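Long-range contacts in group B streptococcal R4 surface protein (PDB 6S5X), which is a wall-linked surface protein of Streptococcus agalactiae implicated in infection, represented here by its most N-terminal Rib domain, an immunoglobulin-like fold: residues K15-N20 and V75-V80; V43-P48 and K57-V62. One frame throughout, in Å; residues are numbered along the deposited sequence.

Contact 1 of 2, residues K15-N20 and V75-V80; sequences KDQQVN and VTVKVV
Val75 CG1 packs against the backbone of Lys15, 3.9 Å from its N, before the parallel pairing begins at Val77 and Gln17. At Thr76 the bonds are still weak: its N gives one to Asp16 OD1 and its O takes another from Gln17 N. A water also donates to Thr76 O, and a second one joins Asp16 OD1, to which it donates, with Thr76 OG1. Val77 and Gln17 lie side by side, Val77 CG2 4.2 Å from Gln17 CG, while Gln17 NE2 bonds to Ser30 and Lys26 beyond. Val77 CG1, anti to the backbone N (chi1 176°), is the branch that meets Val19 CG2. From Lys78 on the bonds are short. Its N reaches Gln17 O at 2.8 Å, and its O receives Val19 N at 2.8 Å, almost in line with the carbonyl (172°). The extended Lys78 chain runs beside that of Gln18, and Lys78 CD lies 3.8 Å from Gln18 OE1. Val79 sends CG2 to Val19 CG2 (4.0 Å). Val80 N closes the run on Val19 O at 2.9 Å; its CG1 packs on CD of Gln18, whose chain crosses at about a right angle, and CG2 sits 3.3 Å from Asn20 OD1. Val19, Val77 and Val79, with Gln17 at one end, line one face, and Gln18, Lys78, Asn20 and Val80 the other; the seam between them tightens from weak bonds at Thr76 to short, regular ones from Lys78 on.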
ATOM      1  N   LYS A  15      -3.540   3.408   4.738  1.00 10.53           N
ATOM      2  CA  LYS A  15      -3.567   4.839   5.009  1.00 12.67           C
ATOM      3  C   LYS A  15      -3.962   5.565   3.730  1.00 10.58           C
ATOM      4  O   LYS A  15      -3.383   5.326   2.665  1.00 13.79           O
ATOM      5  CB  LYS A  15      -2.166   5.285   5.473  1.00 17.76           C
ATOM      6  CG  LYS A  15      -2.005   6.606   6.099  1.00 24.62           C
ATOM      7  CD  LYS A  15      -0.514   6.860   6.262  1.00 24.68           C
ATOM      8  CE  LYS A  15      -0.211   7.816   7.392  1.00 71.09           C
ATOM      9  NZ  LYS A  15       0.648   8.936   6.928  1.00 84.63           N
ATOM     10  N   ASP A  16      -4.945   6.446   3.846  1.00 12.36           N
ATOM     11  CA  ASP A  16      -5.332   7.314   2.744  1.00 11.44           C
ATOM     12  C   ASP A  16      -4.253   8.373   2.555  1.00 15.30           C
ATOM     13  O   ASP A  16      -3.603   8.816   3.510  1.00 16.61           O
ATOM     14  CB  ASP A  16      -6.707   7.930   3.041  1.00 26.02           C
ATOM     15  CG  ASP A  16      -7.827   6.872   3.077  1.00 24.10           C
ATOM     16  OD1 ASP A  16      -7.536   5.689   2.730  1.00 42.25           O
ATOM     17  OD2 ASP A  16      -8.978   7.208   3.454  1.00 66.98           O
ATOM     18  N   GLN A  17      -4.027   8.747   1.315  1.00 13.28           N
ATOM     19  CA  GLN A  17      -3.134   9.853   1.028  1.00 13.44           C
ATOM     20  C   GLN A  17      -3.800  10.753   0.007  1.00 17.15           C
ATOM     21  O   GLN A  17      -4.743  10.358  -0.686  1.00 17.20           O
ATOM     22  CB  GLN A  17      -1.727   9.364   0.582  1.00 25.10           C
ATOM     23  CG  GLN A  17      -1.617   8.514  -0.657  1.00 24.20           C
ATOM     24  CD  GLN A  17      -0.137   8.319  -1.094  1.00 12.58           C
ATOM     25  OE1 GLN A  17       0.605   9.279  -1.304  1.00 13.14           O
ATOM     26  NE2 GLN A  17       0.273   7.071  -1.213  1.00  9.61           N
ATOM     27  N   GLN A  18      -3.355  12.005   0.017  1.00 13.54           N
ATOM     28  CA  GLN A  18      -3.875  13.036  -0.869  1.00 14.06           C
ATOM     29  C   GLN A  18      -2.724  13.521  -1.727  1.00 18.70           C
ATOM     30  O   GLN A  18      -1.616  13.755  -1.215  1.00 17.30           O
ATOM     31  CB  GLN A  18      -4.486  14.178  -0.077  1.00 15.83           C
ATOM     32  CG  GLN A  18      -5.045  15.265  -0.975  1.00 24.15           C
ATOM     33  CD  GLN A  18      -5.615  16.407  -0.193  1.00 27.96           C
ATOM     34  OE1 GLN A  18      -6.577  16.238   0.546  1.00 26.33           O
ATOM     35  NE2 GLN A  18      -5.017  17.588  -0.343  1.00 23.30           N
ATOM     36  N   VAL A  19      -2.977  13.653  -3.030  1.00 14.42           N
ATOM     37  CA  VAL A  19      -1.976  14.156  -3.954  1.00 11.78           C
ATOM     38  C   VAL A  19      -2.651  15.122  -4.920  1.00 11.11           C
ATOM     39  O   VAL A  19      -3.874  15.135  -5.068  1.00 14.77           O
ATOM     40  CB  VAL A  19      -1.240  13.050  -4.747  1.00 10.25           C
ATOM     41  CG1 VAL A  19      -0.580  12.030  -3.791  1.00 17.01           C
ATOM     42  CG2 VAL A  19      -2.180  12.338  -5.719  1.00 10.56           C
ATOM     43  N   ASN A  20      -1.824  15.915  -5.598  1.00 10.33           N
ATOM     44  CA  ASN A  20      -2.314  16.818  -6.625  1.00 10.37           C
ATOM     45  C   ASN A  20      -2.378  16.101  -7.966  1.00 12.03           C
ATOM     46  O   ASN A  20      -1.683  15.106  -8.216  1.00  9.93           O
ATOM     47  CB  ASN A  20      -1.417  18.043  -6.729  1.00 11.73           C
ATOM     48  CG  ASN A  20      -1.430  18.872  -5.468  1.00 20.26           C
ATOM     49  OD1 ASN A  20      -2.452  19.001  -4.811  1.00 22.21           O
ATOM     50  ND2 ASN A  20      -0.266  19.378  -5.088  1.00 29.07           N
ATOM     51  N   VAL A  75      -6.939   0.810  -0.185  1.00 11.13           N
ATOM     52  CA  VAL A  75      -6.772   2.204   0.212  1.00  9.80           C
ATOM     53  C   VAL A  75      -7.428   3.123  -0.814  1.00 11.43           C
ATOM     54  O   VAL A  75      -7.911   2.699  -1.859  1.00 14.05           O
ATOM     55  CB  VAL A  75      -5.287   2.607   0.383  1.00 12.84           C
ATOM     56  CG1 VAL A  75      -4.590   1.666   1.353  1.00 19.21           C
ATOM     57  CG2 VAL A  75      -4.576   2.610  -0.939  1.00 11.36           C
ATOM     58  N   THR A  76      -7.437   4.404  -0.479  1.00 15.33           N
ATOM     59  CA  THR A  76      -7.940   5.463  -1.336  1.00 16.95           C
ATOM     60  C   THR A  76      -6.828   6.480  -1.549  1.00 13.18           C
ATOM     61  O   THR A  76      -6.197   6.915  -0.586  1.00 12.64           O
ATOM     62  CB  THR A  76      -9.136   6.175  -0.700  1.00 17.91           C
ATOM     63  OG1 THR A  76     -10.203   5.250  -0.483  1.00 22.95           O
ATOM     64  CG2 THR A  76      -9.616   7.276  -1.632  1.00 20.14           C
ATOM     65  N   VAL A  77      -6.596   6.869  -2.797  1.00 11.93           N
ATOM     66  CA  VAL A  77      -5.725   7.996  -3.088  1.00  9.09           C
ATOM     67  C   VAL A  77      -6.610   9.143  -3.537  1.00 13.72           C
ATOM     68  O   VAL A  77      -7.250   9.057  -4.594  1.00 11.46           O
ATOM     69  CB  VAL A  77      -4.686   7.656  -4.153  1.00 11.28           C
ATOM     70  CG1 VAL A  77      -3.872   8.875  -4.480  1.00 13.52           C
ATOM     71  CG2 VAL A  77      -3.756   6.561  -3.641  1.00 13.71           C
ATOM     72  N   LYS A  78      -6.654  10.216  -2.749  1.00 16.17           N
ATOM     73  CA  LYS A  78      -7.473  11.374  -3.094  1.00 12.55           C
ATOM     74  C   LYS A  78      -6.639  12.319  -3.952  1.00 11.70           C
ATOM     75  O   LYS A  78      -5.545  12.725  -3.548  1.00 17.51           O
ATOM     76  CB  LYS A  78      -7.985  12.083  -1.843  1.00 19.45           C
ATOM     77  CG  LYS A  78      -8.910  13.282  -2.151  1.00 30.96           C
ATOM     78  CD  LYS A  78      -9.372  14.011  -0.882  1.00 28.99           C
ATOM     79  CE  LYS A  78     -10.275  15.189  -1.232  1.00 57.43           C
ATOM     80  NZ  LYS A  78     -10.666  15.987  -0.034  1.00 83.28           N
ATOM     81  N   VAL A  79      -7.119  12.608  -5.157  1.00 12.02           N
ATOM     82  CA  VAL A  79      -6.437  13.503  -6.089  1.00 10.98           C
ATOM     83  C   VAL A  79      -7.205  14.810  -6.120  1.00 14.73           C
ATOM     84  O   VAL A  79      -8.425  14.815  -6.322  1.00 14.43           O
ATOM     85  CB  VAL A  79      -6.330  12.903  -7.499  1.00 10.65           C
ATOM     86  CG1 VAL A  79      -5.527  13.838  -8.396  1.00 11.27           C
ATOM     87  CG2 VAL A  79      -5.697  11.515  -7.413  1.00 12.72           C
ATOM     88  N   VAL A  80      -6.507  15.908  -5.893  1.00 17.41           N
ATOM     89  CA  VAL A  80      -7.136  17.222  -5.881  1.00 18.82           C
ATOM     90  C   VAL A  80      -6.501  18.095  -6.953  1.00 20.61           C
ATOM     91  O   VAL A  80      -5.305  18.000  -7.238  1.00 14.92           O
ATOM     92  CB  VAL A  80      -7.025  17.909  -4.496  1.00 17.17           C
ATOM     93  CG1 VAL A  80      -7.648  17.044  -3.409  1.00 21.00           C
ATOM     94  CG2 VAL A  80      -5.580  18.194  -4.164  1.00 21.81           C
TER
HETATM   95  O   HOH W   1      -3.693   5.677   0.187  1.00 13.21           O
HETATM   96  O   HOH W   2      -9.752   3.762   2.024  1.00 34.72           O

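Contact 2 of 2, residues V43-P48 and K57-V62; sequences VAFETP and KPAKVV
Ala44 and Val62 pair antiparallel in the beta hairpin formed by strands 42-45 and 55-64, part of the immunoglobulin-like Rib domain. Three backbone hydrogen bonds hold the two segments, the third just past strand 42-45. Ala44 and Val62 exchange two of them as a hydrogen-bonded pair: Ala44 N gives to Val62 O at 3.0 Å, and Val62 N returns to Ala44 O at 2.8 Å. The third runs from Glu46 N to Lys60 O, also 2.8 Å, with the donor tilted 20° from the carbonyl plane. Phe45 and Val61, between them, form the non-hydrogen-bonded pair, and there CA-H groups point at carbonyls instead, Phe45 CA at Lys60 O and Val61 CA at Ala44 O.

Apolar contacts gather on the face that carries Phe45 and Val61. Phe45 CG is anti to the carbonyl carbon (chi1 -74°), and CD1 and CE1 are the ring atoms nearest the partner strand. CE1 lies 3.9 Å from Val61 CG2 and CD1 4.0 Å from Ala59 CB, both methyls approaching the ring obliquely, whereas Lys60 O stands at its edge, near the ring plane. The other branch of Val61, CG1, meets Val43 CB at 3.9 Å. Ser30, from a loop, covers Phe45 and Val61 further.

Polar side chains meet beside Glu46. Its extended chain lies alongside that of Lys60 and points the same way, but the carboxylate meets the aliphatic part of the lysine, OE1 3.5 Å from Lys60 CD, not its ammonium. The lysine chain bends at chi3 and chi4, and NZ forms its salt bridge with Asp74 of strand 70-80. Past the last backbone bond the segments diverge, and one water takes hydrogen bonds from both Thr47 N and Lys60 N, the latter at 2.8 Å.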
ATOM      1  N   VAL A  43       6.449  -3.013  -0.632  1.00  7.27           N
ATOM      2  CA  VAL A  43       5.088  -2.573  -0.871  1.00  7.13           C
ATOM      3  C   VAL A  43       5.011  -2.007  -2.287  1.00 11.53           C
ATOM      4  O   VAL A  43       5.964  -1.385  -2.780  1.00  8.96           O
ATOM      5  CB  VAL A  43       4.616  -1.539   0.170  1.00  8.52           C
ATOM      6  CG1 VAL A  43       4.587  -2.136   1.556  1.00 14.05           C
ATOM      7  CG2 VAL A  43       5.503  -0.360   0.148  1.00 11.90           C
ATOM      8  N   ALA A  44       3.911  -2.297  -2.968  1.00  7.81           N
ATOM      9  CA  ALA A  44       3.700  -1.798  -4.312  1.00  9.61           C
ATOM     10  C   ALA A  44       2.218  -1.637  -4.550  1.00 11.58           C
ATOM     11  O   ALA A  44       1.404  -2.392  -4.013  1.00  8.20           O
ATOM     12  CB  ALA A  44       4.301  -2.754  -5.350  1.00 13.05           C
ATOM     13  N   PHE A  45       1.863  -0.673  -5.394  1.00  7.39           N
ATOM     14  CA  PHE A  45       0.479  -0.633  -5.841  1.00  7.36           C
ATOM     15  C   PHE A  45       0.214  -1.808  -6.774  1.00  7.74           C
ATOM     16  O   PHE A  45       1.064  -2.189  -7.571  1.00 11.18           O
ATOM     17  CB  PHE A  45       0.161   0.679  -6.551  1.00  8.41           C
ATOM     18  CG  PHE A  45       0.035   1.841  -5.625  1.00  7.52           C
ATOM     19  CD1 PHE A  45      -0.942   1.874  -4.658  1.00  7.79           C
ATOM     20  CD2 PHE A  45       0.914   2.890  -5.719  1.00  8.83           C
ATOM     21  CE1 PHE A  45      -1.067   2.947  -3.802  1.00 10.69           C
ATOM     22  CE2 PHE A  45       0.792   3.985  -4.877  1.00  9.70           C
ATOM     23  CZ  PHE A  45      -0.192   3.999  -3.910  1.00  7.59           C
ATOM     24  N   GLU A  46      -0.964  -2.415  -6.655  1.00  7.19           N
ATOM     25  CA  GLU A  46      -1.273  -3.517  -7.558  1.00  9.67           C
ATOM     26  C   GLU A  46      -1.303  -3.026  -8.996  1.00 16.20           C
ATOM     27  O   GLU A  46      -0.885  -3.728  -9.927  1.00 11.90           O
ATOM     28  CB  GLU A  46      -2.596  -4.160  -7.176  1.00 11.17           C
ATOM     29  CG  GLU A  46      -2.876  -5.417  -7.978  1.00 20.60           C
ATOM     30  CD  GLU A  46      -4.151  -6.118  -7.553  1.00 57.82           C
ATOM     31  OE1 GLU A  46      -5.229  -5.505  -7.659  1.00 37.66           O
ATOM     32  OE2 GLU A  46      -4.069  -7.285  -7.110  1.00 58.23           O
ATOM     33  N   THR A  47      -1.848  -1.828  -9.198  1.00 11.53           N
ATOM     34  CA  THR A  47      -2.005  -1.196 -10.491  1.00 16.03           C
ATOM     35  C   THR A  47      -1.630   0.271 -10.359  1.00  9.29           C
ATOM     36  O   THR A  47      -1.886   0.876  -9.314  1.00 12.68           O
ATOM     37  CB  THR A  47      -3.470  -1.333 -10.922  1.00 20.22           C
ATOM     38  OG1 THR A  47      -3.762  -2.726 -11.082  1.00 27.60           O
ATOM     39  CG2 THR A  47      -3.696  -0.608 -12.202  1.00 25.07           C
ATOM     40  N   PRO A  48      -1.012   0.875 -11.371  1.00 11.17           N
ATOM     41  CA  PRO A  48      -0.739   2.311 -11.305  1.00  9.46           C
ATOM     42  C   PRO A  48      -1.983   3.137 -11.005  1.00  7.20           C
ATOM     43  O   PRO A  48      -3.090   2.830 -11.450  1.00  9.99           O
ATOM     44  CB  PRO A  48      -0.175   2.611 -12.696  1.00 12.91           C
ATOM     45  CG  PRO A  48       0.419   1.307 -13.152  1.00 19.69           C
ATOM     46  CD  PRO A  48      -0.512   0.275 -12.626  1.00 17.95           C
ATOM     47  N   LYS A  57      -9.565   7.833  -5.752  1.00 11.73           N
ATOM     48  CA  LYS A  57      -9.156   6.710  -6.563  1.00 11.28           C
ATOM     49  C   LYS A  57      -8.945   5.504  -5.664  1.00 16.54           C
ATOM     50  O   LYS A  57      -8.034   5.534  -4.825  1.00 17.07           O
ATOM     51  CB  LYS A  57      -7.856   7.037  -7.303  1.00 12.24           C
ATOM     52  CG  LYS A  57      -7.808   8.415  -7.976  1.00 13.51           C
ATOM     53  CD  LYS A  57      -8.862   8.591  -9.008  1.00 14.27           C
ATOM     54  CE  LYS A  57      -8.745  10.011  -9.596  1.00 20.51           C
ATOM     55  NZ  LYS A  57      -9.359  10.198 -10.914  1.00 21.40           N
ATOM     56  N   PRO A  58      -9.700   4.416  -5.815  1.00 13.82           N
ATOM     57  CA  PRO A  58      -9.391   3.216  -5.035  1.00 11.05           C
ATOM     58  C   PRO A  58      -8.145   2.560  -5.571  1.00 16.36           C
ATOM     59  O   PRO A  58      -7.896   2.559  -6.783  1.00 13.22           O
ATOM     60  CB  PRO A  58     -10.617   2.325  -5.225  1.00 17.42           C
ATOM     61  CG  PRO A  58     -11.194   2.764  -6.551  1.00 28.42           C
ATOM     62  CD  PRO A  58     -10.888   4.233  -6.671  1.00 18.09           C
ATOM     63  N   ALA A  59      -7.357   2.006  -4.651  1.00 12.00           N
ATOM     64  CA  ALA A  59      -6.106   1.362  -4.994  1.00  8.51           C
ATOM     65  C   ALA A  59      -5.887   0.204  -4.041  1.00  8.73           C
ATOM     66  O   ALA A  59      -6.519   0.124  -2.985  1.00 13.11           O
ATOM     67  CB  ALA A  59      -4.940   2.339  -4.924  1.00 12.55           C
ATOM     68  N   LYS A  60      -4.972  -0.691  -4.413  1.00  9.39           N
ATOM     69  CA  LYS A  60      -4.606  -1.807  -3.547  1.00 11.01           C
ATOM     70  C   LYS A  60      -3.097  -1.816  -3.379  1.00 12.90           C
ATOM     71  O   LYS A  60      -2.364  -1.714  -4.371  1.00 11.62           O
ATOM     72  CB  LYS A  60      -5.085  -3.147  -4.125  1.00 14.82           C
ATOM     73  CG  LYS A  60      -6.600  -3.304  -4.240  1.00 32.89           C
ATOM     74  CD  LYS A  60      -6.957  -4.684  -4.781  1.00 76.86           C
ATOM     75  CE  LYS A  60      -6.541  -5.803  -3.829  1.00 86.08           C
ATOM     76  NZ  LYS A  60      -7.255  -5.730  -2.515  1.00 94.58           N
ATOM     77  N   VAL A  61      -2.625  -1.911  -2.139  1.00 10.01           N
ATOM     78  CA  VAL A  61      -1.197  -2.060  -1.867  1.00  7.23           C
ATOM     79  C   VAL A  61      -0.929  -3.539  -1.592  1.00  7.01           C
ATOM     80  O   VAL A  61      -1.578  -4.152  -0.735  1.00  9.72           O
ATOM     81  CB  VAL A  61      -0.737  -1.184  -0.696  1.00  8.10           C
ATOM     82  CG1 VAL A  61       0.723  -1.403  -0.423  1.00  9.91           C
ATOM     83  CG2 VAL A  61      -0.997   0.285  -0.985  1.00 12.09           C
ATOM     84  N   VAL A  62      -0.008  -4.107  -2.356  1.00  6.96           N
ATOM     85  CA  VAL A  62       0.467  -5.469  -2.156  1.00  7.22           C
ATOM     86  C   VAL A  62       1.727  -5.415  -1.303  1.00 13.02           C
ATOM     87  O   VAL A  62       2.713  -4.761  -1.661  1.00  6.56           O
ATOM     88  CB  VAL A  62       0.739  -6.176  -3.490  1.00 11.41           C
ATOM     89  CG1 VAL A  62       1.213  -7.587  -3.222  1.00 11.65           C
ATOM     90  CG2 VAL A  62      -0.504  -6.206  -4.325  1.00 19.26           C
TER
HETATM   91  O   HOH W   3      -4.066  -0.666  -7.115  1.00 15.72           O

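In the fold
From the N terminus, the chain first lays down 15-20, passes through a long loop region to strand 42-45, turns back into strand 55-64 and then returns as strand 70-80. Contact 2 closes the short hairpin loop between 43-48 and 57-62. Contact 1 closes a much larger loop, joining 15-20 to the last strand, and contact 2 falls wholly within it, so the two nest without crossing. They meet where strands 55-64 and 70-80 run antiparallel: Val77 N to Lys57 O and Val75 N to Ala59 O are probable hydrogen bonds. Together they attach the outermost strands, 17-20 and 42-45, to that central pair, completing one mixed sheet.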